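Lipid II:glycine glycyltransferase (Staphylococcus aureus, PDB 6SNR) probably transfers the first glycine of the pentaglycine interpeptide bridge from glycyl-tRNA to the lysine side chain of membrane-bound lipid II during peptidoglycan synthesis. Local coordinates at residues Q9-F14 with Q52-L57; L24-W29 with D218-D223; S211-I216 with Y318-S323. One frame throughout, in Å; residues are numbered along the deposited sequence.

Contact 1 (Q9-F14 with Q52-L57)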
ATOM      1  N   GLN A   9       7.384 -22.372   1.843  1.00 20.76           N
ATOM      2  CA  GLN A   9       6.031 -22.144   2.338  1.00 20.83           C
ATOM      3  C   GLN A   9       5.968 -22.055   3.858  1.00 20.09           C
ATOM      4  O   GLN A   9       5.247 -21.264   4.400  1.00 19.78           O
ATOM      5  CB  GLN A   9       5.087 -23.237   1.830  1.00 23.83           C
ATOM      6  CG  GLN A   9       4.809 -23.133   0.374  1.00 26.33           C
ATOM      7  CD  GLN A   9       5.796 -23.863  -0.439  1.00 27.82           C
ATOM      8  OE1 GLN A   9       6.815 -24.382   0.070  1.00 29.58           O
ATOM      9  NE2 GLN A   9       5.494 -23.968  -1.731  1.00 32.74           N
ATOM     10  N   GLU A  10       6.741 -22.889   4.564  1.00 19.07           N
ATOM     11  CA  GLU A  10       6.813 -22.840   5.990  1.00 19.52           C
ATOM     12  C   GLU A  10       7.379 -21.514   6.496  1.00 17.23           C
ATOM     13  O   GLU A  10       6.879 -20.958   7.440  1.00 17.86           O
ATOM     14  CB  GLU A  10       7.615 -24.040   6.516  1.00 19.15           C
ATOM     15  CG  GLU A  10       6.850 -25.370   6.337  1.00 23.56           C
ATOM     16  CD  GLU A  10       7.705 -26.609   6.571  1.00 27.77           C
ATOM     17  OE1 GLU A  10       8.963 -26.619   6.486  1.00 25.21           O
ATOM     18  OE2 GLU A  10       7.057 -27.661   6.816  1.00 33.65           O
ATOM     19  N   HIS A  11       8.460 -21.065   5.886  1.00 18.52           N
ATOM     20  CA  HIS A  11       9.048 -19.740   6.176  1.00 15.95           C
ATOM     21  C   HIS A  11       8.016 -18.641   5.981  1.00 15.52           C
ATOM     22  O   HIS A  11       7.791 -17.838   6.856  1.00 16.66           O
ATOM     23  CB  HIS A  11      10.233 -19.490   5.240  1.00 14.98           C
ATOM     24  CG  HIS A  11      10.846 -18.134   5.384  1.00 16.46           C
ATOM     25  ND1 HIS A  11      10.440 -17.008   4.691  1.00 18.11           N
ATOM     26  CD2 HIS A  11      11.845 -17.736   6.209  1.00 13.74           C
ATOM     27  CE1 HIS A  11      11.231 -15.985   5.044  1.00 14.29           C
ATOM     28  NE2 HIS A  11      12.043 -16.395   5.997  1.00 19.57           N
ATOM     29  N   ASP A  12       7.400 -18.612   4.812  1.00 17.76           N
ATOM     30  CA  ASP A  12       6.422 -17.573   4.483  1.00 16.64           C
ATOM     31  C   ASP A  12       5.233 -17.600   5.475  1.00 17.74           C
ATOM     32  O   ASP A  12       4.753 -16.572   5.941  1.00 17.11           O
ATOM     33  CB  ASP A  12       5.947 -17.703   3.029  1.00 16.12           C
ATOM     34  CG  ASP A  12       7.015 -17.326   2.014  1.00 15.71           C
ATOM     35  OD1 ASP A  12       7.989 -16.623   2.458  1.00 16.27           O
ATOM     36  OD2 ASP A  12       6.887 -17.712   0.836  1.00 17.11           O
ATOM     37  N   ALA A  13       4.777 -18.795   5.839  1.00 17.31           N
ATOM     38  CA  ALA A  13       3.711 -18.897   6.841  1.00 19.39           C
ATOM     39  C   ALA A  13       4.091 -18.277   8.183  1.00 19.62           C
ATOM     40  O   ALA A  13       3.335 -17.511   8.801  1.00 20.68           O
ATOM     41  CB  ALA A  13       3.268 -20.360   6.984  1.00 20.72           C
ATOM     42  N   PHE A  14       5.312 -18.577   8.622  1.00 17.56           N
ATOM     43  CA  PHE A  14       5.834 -18.048   9.854  1.00 18.07           C
ATOM     44  C   PHE A  14       5.937 -16.541   9.786  1.00 17.11           C
ATOM     45  O   PHE A  14       5.515 -15.847  10.741  1.00 19.72           O
ATOM     46  CB  PHE A  14       7.206 -18.658  10.165  1.00 18.80           C
ATOM     47  CG  PHE A  14       7.759 -18.225  11.497  1.00 19.02           C
ATOM     48  CD1 PHE A  14       8.510 -17.087  11.632  1.00 20.12           C
ATOM     49  CD2 PHE A  14       7.497 -18.972  12.630  1.00 21.46           C
ATOM     50  CE1 PHE A  14       9.002 -16.701  12.877  1.00 21.77           C
ATOM     51  CE2 PHE A  14       7.980 -18.590  13.862  1.00 21.78           C
ATOM     52  CZ  PHE A  14       8.742 -17.451  13.990  1.00 20.16           C
ATOM     53  N   GLN A  52      11.176 -20.678  16.208  1.00 22.35           N
ATOM     54  CA  GLN A  52      11.076 -19.468  17.065  1.00 22.23           C
ATOM     55  C   GLN A  52      11.549 -18.198  16.331  1.00 21.13           C
ATOM     56  O   GLN A  52      11.261 -17.080  16.786  1.00 21.88           O
ATOM     57  CB  GLN A  52      11.822 -19.635  18.397  1.00 26.51           C
ATOM     58  CG  GLN A  52      11.201 -20.663  19.342  1.00 30.59           C
ATOM     59  CD  GLN A  52      11.897 -20.686  20.691  1.00 35.08           C
ATOM     60  OE1 GLN A  52      12.504 -19.695  21.120  1.00 39.87           O
ATOM     61  NE2 GLN A  52      11.821 -21.823  21.377  1.00 39.56           N
ATOM     62  N   GLY A  53      12.249 -18.344  15.208  1.00 19.71           N
ATOM     63  CA  GLY A  53      12.628 -17.152  14.390  1.00 19.76           C
ATOM     64  C   GLY A  53      13.158 -17.561  13.036  1.00 19.15           C
ATOM     65  O   GLY A  53      13.708 -18.658  12.887  1.00 18.49           O
ATOM     66  N   VAL A  54      13.025 -16.675  12.041  1.00 17.06           N
ATOM     67  CA  VAL A  54      13.558 -16.890  10.719  1.00 16.26           C
ATOM     68  C   VAL A  54      14.139 -15.620  10.179  1.00 16.85           C
ATOM     69  O   VAL A  54      13.925 -14.529  10.761  1.00 16.35           O
ATOM     70  CB  VAL A  54      12.470 -17.373   9.730  1.00 17.86           C
ATOM     71  CG1 VAL A  54      11.800 -18.620  10.273  1.00 18.35           C
ATOM     72  CG2 VAL A  54      11.425 -16.272   9.503  1.00 17.17           C
ATOM     73  N   ALA A  55      14.874 -15.750   9.106  1.00 16.76           N
ATOM     74  CA  ALA A  55      15.368 -14.586   8.384  1.00 14.36           C
ATOM     75  C   ALA A  55      15.724 -14.969   6.966  1.00 16.10           C
ATOM     76  O   ALA A  55      16.213 -16.069   6.690  1.00 15.91           O
ATOM     77  CB  ALA A  55      16.547 -13.956   9.130  1.00 15.34           C
ATOM     78  N   GLN A  56      15.428 -14.074   6.046  1.00 15.03           N
ATOM     79  CA  GLN A  56      15.819 -14.150   4.690  1.00 14.36           C
ATOM     80  C   GLN A  56      16.912 -13.101   4.429  1.00 16.56           C
ATOM     81  O   GLN A  56      16.728 -11.911   4.654  1.00 15.96           O
ATOM     82  CB  GLN A  56      14.622 -13.850   3.795  1.00 16.15           C
ATOM     83  CG  GLN A  56      14.938 -13.922   2.366  1.00 16.87           C
ATOM     84  CD  GLN A  56      13.691 -13.938   1.545  1.00 19.68           C
ATOM     85  OE1 GLN A  56      13.035 -12.899   1.352  1.00 21.68           O
ATOM     86  NE2 GLN A  56      13.336 -15.106   1.093  1.00 16.57           N
ATOM     87  N   LEU A  57      18.067 -13.577   4.028  1.00 14.93           N
ATOM     88  CA  LEU A  57      19.271 -12.763   3.778  1.00 14.70           C
ATOM     89  C   LEU A  57      19.408 -12.518   2.323  1.00 16.57           C
ATOM     90  O   LEU A  57      19.367 -13.469   1.503  1.00 17.73           O
ATOM     91  CB  LEU A  57      20.534 -13.539   4.287  1.00 14.96           C
ATOM     92  CG  LEU A  57      20.781 -13.704   5.780  1.00 16.54           C
ATOM     93  CD1 LEU A  57      19.661 -14.246   6.615  1.00 16.89           C
ATOM     94  CD2 LEU A  57      22.043 -14.577   5.947  1.00 16.91           C
TER
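His11 and Phe14 approach Val54 with the same first torsion: each holds CG anti to its backbone N (chi1 176° and -176°), and the rings beyond CG meet strand 50-61 from helix 8-17. Val54 meets them with its CG2 branch, which stands between its own backbone N and carbonyl carbon. This methyl carbon lies 3.6 Å from His11 NE2 and 3.7 Å from Phe14 CD1, so one branch serves both rings. The CB of Val54 adds a contact of 3.6 Å to His11 CD2, the imidazole crossing the valine obliquely. Phe14 and Val54 instead slide past each other in opposite directions, and the outer end of the phenyl ring continues toward the N-terminal end of segment 52-57, where Phe14 CZ lies 3.7 Å from the backbone C of Gln52. Here the strand is irregular: Gln52 and Gly53 both face Val45 in a classic beta bulge, and the ring rests against this backbone. His11 has a polar tether inside its own helix, a weak but nearly straight bond of 3.3 Å from ND1 to Asp12 OD1, which lies in the imidazole plane. Asp12 is itself held through OD2 by Thr27. No hydrogen bond joins the two segments, 9-14 and 52-57, whose axes run at 111° to each other. The chemistry therefore implies cohesion by apolar burial, probably at some cost: His11 NE2 is covered by Val54 and has no hydrogen-bonding partner in the model.

Contact 2 (L24-W29 with D218-D223)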
ATOM      1  N   LEU A  24       8.928  -7.778   3.027  1.00 14.34           N
ATOM      2  CA  LEU A  24      10.292  -7.826   2.526  1.00 15.77           C
ATOM      3  C   LEU A  24      11.073  -9.064   3.019  1.00 15.66           C
ATOM      4  O   LEU A  24      12.197  -9.253   2.570  1.00 16.75           O
ATOM      5  CB  LEU A  24      11.029  -6.513   2.877  1.00 18.15           C
ATOM      6  CG  LEU A  24      10.453  -5.198   2.380  1.00 19.64           C
ATOM      7  CD1 LEU A  24      11.484  -4.051   2.393  1.00 19.36           C
ATOM      8  CD2 LEU A  24       9.588  -5.208   1.146  1.00 21.07           C
ATOM      9  N   GLN A  25      10.444  -9.899   3.871  1.00 15.58           N
ATOM     10  CA  GLN A  25      10.996 -11.180   4.306  1.00 14.28           C
ATOM     11  C   GLN A  25      10.363 -12.399   3.621  1.00 15.33           C
ATOM     12  O   GLN A  25      10.722 -13.544   3.954  1.00 16.00           O
ATOM     13  CB  GLN A  25      10.975 -11.320   5.800  1.00 14.22           C
ATOM     14  CG  GLN A  25      11.980 -10.405   6.513  1.00 14.00           C
ATOM     15  CD  GLN A  25      13.400 -10.930   6.297  1.00 14.14           C
ATOM     16  OE1 GLN A  25      14.250 -10.378   5.516  1.00 16.75           O
ATOM     17  NE2 GLN A  25      13.622 -12.006   6.911  1.00 13.38           N
ATOM     18  N   LEU A  26       9.428 -12.169   2.716  1.00 15.76           N
ATOM     19  CA  LEU A  26       8.789 -13.294   1.980  1.00 14.93           C
ATOM     20  C   LEU A  26       9.678 -13.813   0.874  1.00 14.34           C
ATOM     21  O   LEU A  26      10.364 -13.059   0.173  1.00 15.59           O
ATOM     22  CB  LEU A  26       7.421 -12.875   1.384  1.00 16.08           C
ATOM     23  CG  LEU A  26       6.363 -12.437   2.399  1.00 16.83           C
ATOM     24  CD1 LEU A  26       5.082 -12.062   1.648  1.00 17.20           C
ATOM     25  CD2 LEU A  26       6.089 -13.552   3.391  1.00 17.57           C
ATOM     26  N   THR A  27       9.587 -15.133   0.628  1.00 15.80           N
ATOM     27  CA  THR A  27      10.373 -15.712  -0.406  1.00 15.20           C
ATOM     28  C   THR A  27      10.116 -15.159  -1.817  1.00 16.07           C
ATOM     29  O   THR A  27      11.032 -15.023  -2.603  1.00 17.70           O
ATOM     30  CB  THR A  27      10.324 -17.268  -0.415  1.00 16.47           C
ATOM     31  OG1 THR A  27       9.018 -17.718  -0.835  1.00 18.15           O
ATOM     32  CG2 THR A  27      10.666 -17.866   0.906  1.00 16.00           C
ATOM     33  N   LYS A  28       8.848 -14.830  -2.145  1.00 15.95           N
ATOM     34  CA  LYS A  28       8.553 -14.291  -3.459  1.00 17.03           C
ATOM     35  C   LYS A  28       9.031 -12.829  -3.598  1.00 15.94           C
ATOM     36  O   LYS A  28       9.274 -12.379  -4.706  1.00 17.38           O
ATOM     37  CB  LYS A  28       7.050 -14.385  -3.764  1.00 18.44           C
ATOM     38  CG  LYS A  28       6.518 -15.784  -3.833  1.00 21.66           C
ATOM     39  CD  LYS A  28       7.132 -16.576  -4.953  1.00 23.50           C
ATOM     40  CE  LYS A  28       6.235 -17.780  -5.267  1.00 24.92           C
ATOM     41  NZ  LYS A  28       4.831 -17.383  -5.645  1.00 28.74           N
ATOM     42  N   TRP A  29       9.193 -12.134  -2.467  1.00 16.61           N
ATOM     43  CA  TRP A  29       9.842 -10.793  -2.537  1.00 16.59           C
ATOM     44  C   TRP A  29      11.317 -10.958  -2.953  1.00 16.81           C
ATOM     45  O   TRP A  29      11.849 -10.223  -3.820  1.00 16.23           O
ATOM     46  CB  TRP A  29       9.746 -10.069  -1.223  1.00 17.70           C
ATOM     47  CG  TRP A  29      10.381  -8.734  -1.303  1.00 18.42           C
ATOM     48  CD1 TRP A  29      11.634  -8.398  -0.875  1.00 19.68           C
ATOM     49  CD2 TRP A  29       9.834  -7.559  -1.911  1.00 22.80           C
ATOM     50  NE1 TRP A  29      11.895  -7.102  -1.184  1.00 22.41           N
ATOM     51  CE2 TRP A  29      10.813  -6.555  -1.810  1.00 23.94           C
ATOM     52  CE3 TRP A  29       8.615  -7.257  -2.536  1.00 25.51           C
ATOM     53  CZ2 TRP A  29      10.597  -5.266  -2.264  1.00 27.38           C
ATOM     54  CZ3 TRP A  29       8.414  -5.996  -3.010  1.00 28.83           C
ATOM     55  CH2 TRP A  29       9.405  -5.006  -2.875  1.00 27.55           C
ATOM     56  N   ASP A 218       4.159 -10.579 -10.800  1.00 25.54           N
ATOM     57  CA  ASP A 218       4.219 -11.975 -11.171  1.00 25.59           C
ATOM     58  C   ASP A 218       4.721 -12.882 -10.049  1.00 26.80           C
ATOM     59  O   ASP A 218       4.375 -14.058  -9.992  1.00 32.32           O
ATOM     60  CB  ASP A 218       5.161 -12.161 -12.367  1.00 25.82           C
ATOM     61  CG  ASP A 218       4.611 -11.612 -13.677  1.00 30.14           C
ATOM     62  OD1 ASP A 218       3.408 -11.287 -13.776  1.00 29.79           O
ATOM     63  OD2 ASP A 218       5.424 -11.485 -14.618  1.00 31.96           O
ATOM     64  N   ALA A 219       5.600 -12.374  -9.186  1.00 25.86           N
ATOM     65  CA  ALA A 219       6.070 -13.197  -8.066  1.00 24.44           C
ATOM     66  C   ALA A 219       5.010 -13.432  -7.012  1.00 22.75           C
ATOM     67  O   ALA A 219       4.852 -14.525  -6.470  1.00 22.26           O
ATOM     68  CB  ALA A 219       7.286 -12.543  -7.421  1.00 25.29           C
ATOM     69  N   LEU A 220       4.312 -12.365  -6.672  1.00 20.12           N
ATOM     70  CA  LEU A 220       3.442 -12.366  -5.526  1.00 19.02           C
ATOM     71  C   LEU A 220       1.923 -12.559  -5.801  1.00 18.11           C
ATOM     72  O   LEU A 220       1.212 -12.945  -4.912  1.00 17.91           O
ATOM     73  CB  LEU A 220       3.705 -11.064  -4.770  1.00 21.16           C
ATOM     74  CG  LEU A 220       5.081 -11.032  -4.052  1.00 23.42           C
ATOM     75  CD1 LEU A 220       5.672  -9.636  -4.183  1.00 25.75           C
ATOM     76  CD2 LEU A 220       4.904 -11.396  -2.600  1.00 21.64           C
ATOM     77  N   HIS A 221       1.474 -12.240  -6.995  1.00 20.73           N
ATOM     78  CA  HIS A 221       0.035 -12.290  -7.306  1.00 21.04           C
ATOM     79  C   HIS A 221      -0.587 -13.698  -7.196  1.00 23.20           C
ATOM     80  O   HIS A 221      -1.682 -13.876  -6.627  1.00 22.23           O
ATOM     81  CB  HIS A 221      -0.269 -11.715  -8.664  1.00 22.47           C
ATOM     82  CG  HIS A 221      -1.709 -11.858  -9.049  1.00 23.31           C
ATOM     83  ND1 HIS A 221      -2.731 -11.246  -8.344  1.00 22.79           N
ATOM     84  CD2 HIS A 221      -2.302 -12.550 -10.051  1.00 27.86           C
ATOM     85  CE1 HIS A 221      -3.893 -11.558  -8.901  1.00 26.47           C
ATOM     86  NE2 HIS A 221      -3.657 -12.361  -9.931  1.00 27.89           N
ATOM     87  N   GLU A 222       0.171 -14.678  -7.662  1.00 28.31           N
ATOM     88  CA  GLU A 222      -0.220 -16.104  -7.571  1.00 31.95           C
ATOM     89  C   GLU A 222      -0.714 -16.508  -6.175  1.00 26.06           C
ATOM     90  O   GLU A 222      -1.702 -17.210  -6.031  1.00 27.69           O
ATOM     91  CB  GLU A 222       1.024 -16.954  -7.939  1.00 36.97           C
ATOM     92  CG  GLU A 222       0.727 -18.346  -8.461  1.00 47.06           C
ATOM     93  CD  GLU A 222       1.897 -19.304  -8.326  1.00 44.29           C
ATOM     94  OE1 GLU A 222       2.913 -19.007  -7.634  1.00 52.00           O
ATOM     95  OE2 GLU A 222       1.785 -20.385  -8.908  1.00 52.40           O
ATOM     96  N   ASP A 223      -0.012 -16.042  -5.129  1.00 21.44           N
ATOM     97  CA  ASP A 223      -0.338 -16.276  -3.740  1.00 20.24           C
ATOM     98  C   ASP A 223      -1.365 -15.319  -3.108  1.00 17.65           C
ATOM     99  O   ASP A 223      -1.690 -15.435  -1.909  1.00 20.25           O
ATOM    100  CB  ASP A 223       0.970 -16.222  -2.898  1.00 21.14           C
ATOM    101  CG  ASP A 223       1.993 -17.216  -3.372  1.00 22.03           C
ATOM    102  OD1 ASP A 223       1.686 -18.432  -3.608  1.00 21.76           O
ATOM    103  OD2 ASP A 223       3.148 -16.794  -3.555  1.00 22.98           O
TER
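Lys28 NZ sits in a pocket of three oxygens, all supplied by residues 218-223. The shortest of its bonds, 2.7 Å, runs to Asp223 OD2; the two side chains reach toward each other tip to tip, and the ammonium approaches on the syn side, 31° out of the carboxylate plane. Glu222 OE1 closes a second salt bridge at 3.2 Å, met nearly along its C-O axis. The third acceptor is a backbone one, Ala219 O, which lies 3.0 Å from NZ and is approached almost head-on (168° at the oxygen). The lysine is bent at chi2, which places CD 3.4 Å from Ala219 O, and again at chi4, which places NZ among its acceptors. In return Ala219 CB rests 3.4 Å from Lys28 O, which fits the close approach of the two backbones at this pair.

Behind the charged cluster the contact turns apolar. Leu220 spreads its two methyls, CD2 lying 3.9 Å from Lys28 CB and CD1 touching the edge of the Trp29 indole at CE3, 4.1 Å away. Leu24 CD2 covers one face of that indole toward its rim, and Leu23 packs against both Trp29 and Leu220. Further out, Thr27 bonds to Asp12, tying the start of helix 27-33 to helix 8-17, while Asp218 makes a salt bridge to Arg186. Glu222 and Asp223 are exposed, so solvent probably screens their pull on the ammonium. A salt-bridge network at the exposed edge of the contact, with leucine and tryptophan buried behind it, here fastens helix 27-33, which lies beside the first mixed sheet, to the C-terminal end of helix 210-220 and the residues that follow it, beside the second, as befits a FemABX protein built of two acetyltransferase-like halves.

Contact 3 (S211-I216 with Y318-S323)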
ATOM      1  N   SER A 211       7.811  -3.514 -17.304  1.00 33.62           N
ATOM      2  CA  SER A 211       8.585  -4.682 -16.878  1.00 33.58           C
ATOM      3  C   SER A 211       8.906  -4.665 -15.385  1.00 28.59           C
ATOM      4  O   SER A 211       8.968  -5.722 -14.738  1.00 27.70           O
ATOM      5  CB  SER A 211       9.902  -4.765 -17.674  1.00 33.81           C
ATOM      6  OG  SER A 211       9.584  -5.042 -19.011  1.00 38.05           O
ATOM      7  N   TYR A 212       9.122  -3.460 -14.865  1.00 31.50           N
ATOM      8  CA  TYR A 212       9.411  -3.246 -13.455  1.00 31.67           C
ATOM      9  C   TYR A 212       8.210  -3.654 -12.580  1.00 29.96           C
ATOM     10  O   TYR A 212       8.353  -4.329 -11.556  1.00 28.31           O
ATOM     11  CB  TYR A 212       9.816  -1.788 -13.192  1.00 32.45           C
ATOM     12  CG  TYR A 212       9.972  -1.482 -11.713  1.00 34.75           C
ATOM     13  CD1 TYR A 212       8.877  -1.056 -10.942  1.00 35.95           C
ATOM     14  CD2 TYR A 212      11.193  -1.628 -11.079  1.00 37.04           C
ATOM     15  CE1 TYR A 212       9.014  -0.799  -9.590  1.00 37.33           C
ATOM     16  CE2 TYR A 212      11.336  -1.377  -9.733  1.00 37.34           C
ATOM     17  CZ  TYR A 212      10.246  -0.956  -8.992  1.00 39.29           C
ATOM     18  OH  TYR A 212      10.411  -0.689  -7.655  1.00 43.51           O
ATOM     19  N   PHE A 213       7.011  -3.281 -13.010  1.00 28.00           N
ATOM     20  CA  PHE A 213       5.811  -3.666 -12.286  1.00 25.78           C
ATOM     21  C   PHE A 213       5.445  -5.143 -12.487  1.00 23.44           C
ATOM     22  O   PHE A 213       4.952  -5.814 -11.582  1.00 25.29           O
ATOM     23  CB  PHE A 213       4.666  -2.684 -12.631  1.00 24.99           C
ATOM     24  CG  PHE A 213       4.981  -1.273 -12.262  1.00 26.39           C
ATOM     25  CD1 PHE A 213       5.121  -0.916 -10.930  1.00 27.31           C
ATOM     26  CD2 PHE A 213       5.152  -0.298 -13.225  1.00 29.99           C
ATOM     27  CE1 PHE A 213       5.456   0.371 -10.575  1.00 27.76           C
ATOM     28  CE2 PHE A 213       5.474   0.996 -12.870  1.00 29.90           C
ATOM     29  CZ  PHE A 213       5.622   1.337 -11.545  1.00 30.28           C
ATOM     30  N   GLU A 214       5.676  -5.671 -13.687  1.00 22.85           N
ATOM     31  CA  GLU A 214       5.437  -7.059 -13.950  1.00 24.51           C
ATOM     32  C   GLU A 214       6.309  -7.963 -13.035  1.00 22.17           C
ATOM     33  O   GLU A 214       5.835  -8.963 -12.570  1.00 21.77           O
ATOM     34  CB  GLU A 214       5.690  -7.351 -15.440  1.00 27.80           C
ATOM     35  CG  GLU A 214       4.493  -6.970 -16.310  1.00 29.20           C
ATOM     36  CD  GLU A 214       4.778  -7.063 -17.798  1.00 34.67           C
ATOM     37  OE1 GLU A 214       5.965  -7.027 -18.200  1.00 32.72           O
ATOM     38  OE2 GLU A 214       3.796  -7.119 -18.561  1.00 33.68           O
ATOM     39  N   ASN A 215       7.524  -7.539 -12.780  1.00 23.65           N
ATOM     40  CA  ASN A 215       8.476  -8.302 -11.952  1.00 23.83           C
ATOM     41  C   ASN A 215       7.948  -8.465 -10.530  1.00 25.17           C
ATOM     42  O   ASN A 215       7.915  -9.553  -9.974  1.00 28.73           O
ATOM     43  CB  ASN A 215       9.780  -7.551 -11.913  1.00 23.44           C
ATOM     44  CG  ASN A 215      10.842  -8.252 -11.091  1.00 24.48           C
ATOM     45  OD1 ASN A 215      11.190  -9.390 -11.386  1.00 25.97           O
ATOM     46  ND2 ASN A 215      11.385  -7.559 -10.095  1.00 26.04           N
ATOM     47  N   ILE A 216       7.440  -7.381  -9.989  1.00 24.55           N
ATOM     48  CA  ILE A 216       6.801  -7.473  -8.661  1.00 25.68           C
ATOM     49  C   ILE A 216       5.480  -8.268  -8.689  1.00 25.84           C
ATOM     50  O   ILE A 216       5.206  -9.206  -7.894  1.00 25.38           O
ATOM     51  CB  ILE A 216       6.666  -6.057  -8.034  1.00 30.91           C
ATOM     52  CG1 ILE A 216       5.898  -5.075  -8.914  1.00 36.36           C
ATOM     53  CG2 ILE A 216       8.025  -5.417  -7.791  1.00 32.04           C
ATOM     54  CD1 ILE A 216       5.946  -3.647  -8.411  1.00 38.12           C
ATOM     55  N   TYR A 318      -0.108  -0.270   0.474  1.00 15.76           N
ATOM     56  CA  TYR A 318      -0.318   0.514  -0.734  1.00 16.07           C
ATOM     57  C   TYR A 318       1.047   0.858  -1.292  1.00 17.85           C
ATOM     58  O   TYR A 318       1.737   1.730  -0.786  1.00 18.50           O
ATOM     59  CB  TYR A 318      -1.121   1.799  -0.343  1.00 16.29           C
ATOM     60  CG  TYR A 318      -1.109   2.877  -1.409  1.00 18.95           C
ATOM     61  CD1 TYR A 318      -1.723   2.676  -2.621  1.00 19.10           C
ATOM     62  CD2 TYR A 318      -0.459   4.058  -1.211  1.00 21.41           C
ATOM     63  CE1 TYR A 318      -1.748   3.650  -3.612  1.00 21.93           C
ATOM     64  CE2 TYR A 318      -0.483   5.055  -2.181  1.00 21.97           C
ATOM     65  CZ  TYR A 318      -1.142   4.845  -3.369  1.00 22.68           C
ATOM     66  OH  TYR A 318      -1.164   5.810  -4.390  1.00 25.06           O
ATOM     67  N   LEU A 319       1.467   0.124  -2.308  1.00 17.20           N
ATOM     68  CA  LEU A 319       2.850   0.163  -2.794  1.00 20.30           C
ATOM     69  C   LEU A 319       3.090   1.263  -3.818  1.00 19.55           C
ATOM     70  O   LEU A 319       4.054   1.988  -3.712  1.00 21.74           O
ATOM     71  CB  LEU A 319       3.223  -1.206  -3.386  1.00 23.96           C
ATOM     72  CG  LEU A 319       4.492  -1.980  -2.985  1.00 30.12           C
ATOM     73  CD1 LEU A 319       5.278  -2.498  -4.177  1.00 32.10           C
ATOM     74  CD2 LEU A 319       5.406  -1.272  -1.998  1.00 32.78           C
ATOM     75  N   TYR A 320       2.197   1.395  -4.799  1.00 19.58           N
ATOM     76  CA  TYR A 320       2.303   2.363  -5.869  1.00 20.59           C
ATOM     77  C   TYR A 320       0.899   2.754  -6.311  1.00 19.76           C
ATOM     78  O   TYR A 320       0.015   1.906  -6.363  1.00 20.33           O
ATOM     79  CB  TYR A 320       3.033   1.779  -7.103  1.00 22.03           C
ATOM     80  CG  TYR A 320       4.509   1.509  -6.920  1.00 23.48           C
ATOM     81  CD1 TYR A 320       5.414   2.532  -6.995  1.00 27.72           C
ATOM     82  CD2 TYR A 320       4.986   0.206  -6.731  1.00 25.34           C
ATOM     83  CE1 TYR A 320       6.785   2.304  -6.827  1.00 28.82           C
ATOM     84  CE2 TYR A 320       6.344  -0.045  -6.555  1.00 27.77           C
ATOM     85  CZ  TYR A 320       7.232   1.001  -6.623  1.00 28.78           C
ATOM     86  OH  TYR A 320       8.573   0.780  -6.457  1.00 30.66           O
ATOM     87  N   GLY A 321       0.719   4.027  -6.651  1.00 22.13           N
ATOM     88  CA  GLY A 321      -0.542   4.526  -7.228  1.00 20.01           C
ATOM     89  C   GLY A 321      -0.305   5.542  -8.333  1.00 20.40           C
ATOM     90  O   GLY A 321       0.755   6.179  -8.363  1.00 23.85           O
ATOM     91  N   ALA A 322      -1.258   5.670  -9.248  1.00 21.54           N
ATOM     92  CA  ALA A 322      -1.103   6.570 -10.411  1.00 25.05           C
ATOM     93  C   ALA A 322      -2.456   7.070 -10.814  1.00 25.27           C
ATOM     94  O   ALA A 322      -3.463   6.394 -10.570  1.00 23.04           O
ATOM     95  CB  ALA A 322      -0.419   5.868 -11.580  1.00 24.47           C
ATOM     96  N   SER A 323      -2.506   8.256 -11.429  1.00 26.12           N
ATOM     97  CA  SER A 323      -3.785   8.745 -11.933  1.00 24.31           C
ATOM     98  C   SER A 323      -3.564   9.722 -13.073  1.00 27.13           C
ATOM     99  O   SER A 323      -2.504  10.355 -13.133  1.00 27.31           O
ATOM    100  CB  SER A 323      -4.595   9.413 -10.810  1.00 27.02           C
ATOM    101  OG  SER A 323      -3.887  10.497 -10.228  1.00 28.34           O
TER
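Tyr320 is approached from helix 210-220 by three side chains, and the closely packed apolar part is centred on its ring. Phe213 presents its edge to one face of the tyrosine in a T-shaped pair, with planes at 80° and ring centroids 5.3 Å apart; its CE1 stands 3.8 Å above the plane, over the ring centre. Phe213 is in turn covered on one face by Tyr212 CD1, offset toward the rim, so that the three rings form one cluster. Phe192 of helix 189-202 touches both Phe213 and Tyr320 and extends this cluster. Ile216 flanks it, its CD1 4.1 Å from Tyr320 CE2.

The setting is the second mixed sheet, in a domain consistent with the acetyltransferase-like fold of the FemABX family, where strand 315-323 lies between strands 302-312 and 351-356. The axes of segments 211-216 and 318-323 run at 148°, roughly antiparallel, and come no nearer than 11.8 Å, a gap bridged by long side chains.

Phe213 and Ile216 are buried, whereas Tyr212 and Tyr320 are partly exposed. The two tyrosines cross at about a right angle, their OH atoms joined by a hydrogen bond of 2.6 Å in which either may be the donor. Packing is looser toward Leu319, also partly exposed, whose CD1 stays 4.4 Å from Ile216 CD1.

The three contacts trace a path from the first mixed sheet to the second. Contact 1 lies on strand 50-61 of the first, contact 3 on strand 315-323 of the second, and contact 2 between them, its centre 13 Å from that of contact 1 and 14 Å from that of contact 3. Contacts 1 and 2 touch through the successive helices 8-17 and 27-33, whereas contacts 2 and 3 share helix 210-220. Along the chain contact 2 crosses both neighbours, while contact 1 closes before contact 3 opens; these two, centres 25 Å apart, do not touch. Contact 2 thus joins sequence-distant halves of the monomer, linking the two sheets, on each of which one of the other contacts lies.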